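Local coordinates for transglutaminase-like domain-containing protein (Streptococcus suis, PDB 4XZ7) that has transglutaminase activity, serves as an antiphagocytic virulence factor of the bacterium and assembles as a homodimer, at residues I198-I202 with R273-L278. Residues are numbered along the deposited sequence; the frame is centred on the assembly and turned at random.
Sequences IHKLI and RAFNML
Ile198 and Ala274 mark the nearest backbone approach (CA to CA 6.3 Å) of two helices, 188-205 and 264-277, whose segments cross at -71° with axes 10.0 Å apart. Ala274 receives an isoleucine methyl on its CB from each of two successive turns: Ile198 CG2 at 3.8 Å and Ile202 CD1 at 4.0 Å. The two branches of Ile198 divide the work. CG2, anti to the backbone N (chi1 of CG1 -65°), drops onto Ala274 and also meets the Met277 sulfur, while the other branch crosses the Arg273 side chain at about a right angle, Ile198 CD1 lying 3.5 Å from Arg273 CG. Met277 extends as far as SD and then bends at its last torsion (chi3 59°), which turns the methyl toward both His199 and Ile202. There CE sits 3.5 Å from CD2 of the His199 imidazole, approaching the ring obliquely, and 3.9 Å from Ile202 CD1. The other branch of Ile202 reaches toward Leu278, just past the end of the helix, CG2 and CD2 meeting tip to tip at 3.8 Å. Beyond this interface, Phe220 of helix 213-227 packs on Ala274, Thr257 of helix 255-259 on Ile198, and Leu382 on both His199 and Ile202. Beyond CG the Arg273 chain leads away from Ile198, and its guanidinium group makes a salt bridge with Asp195 and hydrogen bonds to the carbonyl oxygens of Leu374 and Phe376. The two helices thus join through methyl, methylene and thioether groups in the helical part of the transglutaminase-like domain, and cohesion probably comes mainly from burial and close fit; Arg273 adds a polar tie at one border, its charge probably offset by Asp195 of the facing helix.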
loop_
_atom_site.group_PDB
_atom_site.type_symbol
_atom_site.label_atom_id
_atom_site.label_comp_id
_atom_site.label_asym_id
_atom_site.label_seq_id
_atom_site.Cartn_x
_atom_site.Cartn_y
_atom_site.Cartn_z
ATOM N N ILE B 198 -25.164 -3.252 -9.599
ATOM C CA ILE B 198 -26.226 -2.595 -8.844
ATOM C C ILE B 198 -27.584 -2.881 -9.456
ATOM O O ILE B 198 -28.540 -3.194 -8.738
ATOM C CB ILE B 198 -26.008 -1.078 -8.782
ATOM C CG1 ILE B 198 -24.730 -0.775 -7.999
ATOM C CG2 ILE B 198 -27.182 -0.396 -8.132
ATOM C CD1 ILE B 198 -24.303 0.644 -8.127
ATOM N N HIS B 199 -27.660 -2.769 -10.784
ATOM C CA HIS B 199 -28.874 -3.095 -11.528
ATOM C C HIS B 199 -29.345 -4.504 -11.173
ATOM O O HIS B 199 -30.530 -4.731 -10.909
ATOM C CB HIS B 199 -28.629 -2.981 -13.038
ATOM C CG HIS B 199 -29.866 -2.713 -13.841
ATOM N ND1 HIS B 199 -30.898 -3.621 -13.949
ATOM C CD2 HIS B 199 -30.226 -1.643 -14.590
ATOM C CE1 HIS B 199 -31.846 -3.119 -14.720
ATOM N NE2 HIS B 199 -31.462 -1.922 -15.124
ATOM N N LYS B 200 -28.413 -5.448 -11.147
ATOM C CA LYS B 200 -28.754 -6.817 -10.787
ATOM C C LYS B 200 -29.239 -6.919 -9.343
ATOM O O LYS B 200 -30.153 -7.700 -9.055
ATOM C CB LYS B 200 -27.559 -7.740 -11.012
ATOM C CG LYS B 200 -27.454 -8.243 -12.448
ATOM C CD LYS B 200 -26.126 -8.939 -12.717
ATOM C CE LYS B 200 -26.039 -9.385 -14.169
ATOM N NZ LYS B 200 -24.713 -9.987 -14.482
ATOM N N LEU B 201 -28.645 -6.145 -8.429
ATOM C CA LEU B 201 -29.179 -6.139 -7.058
ATOM C C LEU B 201 -30.625 -5.632 -7.066
ATOM O O LEU B 201 -31.467 -6.140 -6.330
ATOM C CB LEU B 201 -28.327 -5.286 -6.109
ATOM C CG LEU B 201 -26.913 -5.771 -5.800
ATOM C CD1 LEU B 201 -26.175 -4.755 -4.940
ATOM C CD2 LEU B 201 -26.960 -7.126 -5.103
ATOM N N ILE B 202 -30.904 -4.642 -7.911
ATOM C CA ILE B 202 -32.232 -4.053 -8.004
ATOM C C ILE B 202 -33.232 -5.081 -8.516
ATOM O O ILE B 202 -34.333 -5.213 -7.974
ATOM C CB ILE B 202 -32.249 -2.821 -8.930
ATOM C CG1 ILE B 202 -31.486 -1.672 -8.286
ATOM C CG2 ILE B 202 -33.676 -2.391 -9.216
ATOM C CD1 ILE B 202 -31.494 -0.402 -9.092
ATOM N N ARG B 273 -26.959 5.088 -4.955
ATOM C CA ARG B 273 -26.842 4.879 -6.400
ATOM C C ARG B 273 -28.084 4.164 -6.927
ATOM O O ARG B 273 -28.714 4.631 -7.877
ATOM C CB ARG B 273 -25.584 4.083 -6.752
ATOM C CG ARG B 273 -25.319 3.979 -8.242
ATOM C CD ARG B 273 -24.798 5.291 -8.823
ATOM N NE ARG B 273 -24.469 5.159 -10.240
ATOM C CZ ARG B 273 -24.319 6.188 -11.063
ATOM N NH1 ARG B 273 -24.458 7.426 -10.608
ATOM N NH2 ARG B 273 -24.039 5.987 -12.340
ATOM N N ALA B 274 -28.442 3.048 -6.295
ATOM C CA ALA B 274 -29.637 2.284 -6.677
ATOM C C ALA B 274 -30.943 3.099 -6.659
ATOM O O ALA B 274 -31.788 2.946 -7.537
ATOM C CB ALA B 274 -29.777 1.088 -5.773
ATOM N N PHE B 275 -31.114 3.948 -5.652
ATOM C CA PHE B 275 -32.328 4.742 -5.520
ATOM C C PHE B 275 -32.426 5.810 -6.602
ATOM O O PHE B 275 -33.520 6.136 -7.065
ATOM C CB PHE B 275 -32.391 5.395 -4.140
ATOM C CG PHE B 275 -32.590 4.413 -3.014
ATOM C CD1 PHE B 275 -33.231 3.203 -3.239
ATOM C CD2 PHE B 275 -32.136 4.698 -1.737
ATOM C CE1 PHE B 275 -33.423 2.294 -2.201
ATOM C CE2 PHE B 275 -32.321 3.789 -0.691
ATOM C CZ PHE B 275 -32.963 2.589 -0.928
ATOM N N ASN B 276 -31.282 6.373 -6.983
ATOM C CA ASN B 276 -31.273 7.359 -8.053
ATOM C C ASN B 276 -31.662 6.671 -9.355
ATOM O O ASN B 276 -32.433 7.225 -10.137
ATOM C CB ASN B 276 -29.914 8.053 -8.169
ATOM C CG ASN B 276 -29.725 9.141 -7.126
ATOM O OD1 ASN B 276 -30.669 9.836 -6.768
ATOM N ND2 ASN B 276 -28.501 9.276 -6.614
ATOM N N MET B 277 -31.152 5.462 -9.580
ATOM C CA MET B 277 -31.574 4.683 -10.735
ATOM C C MET B 277 -33.093 4.473 -10.739
ATOM O O MET B 277 -33.734 4.532 -11.788
ATOM C CB MET B 277 -30.862 3.333 -10.762
ATOM C CG MET B 277 -29.388 3.410 -11.156
ATOM S SD MET B 277 -28.544 1.825 -11.056
ATOM C CE MET B 277 -29.514 0.830 -12.186
ATOM N N LEU B 278 -33.662 4.243 -9.559
ATOM C CA LEU B 278 -35.082 3.936 -9.423
ATOM C C LEU B 278 -35.965 5.179 -9.435
ATOM O O LEU B 278 -37.165 5.095 -9.200
ATOM C CB LEU B 278 -35.323 3.151 -8.130
ATOM C CG LEU B 278 -34.791 1.720 -8.064
ATOM C CD1 LEU B 278 -34.772 1.199 -6.623
ATOM C CD2 LEU B 278 -35.618 0.810 -8.961
#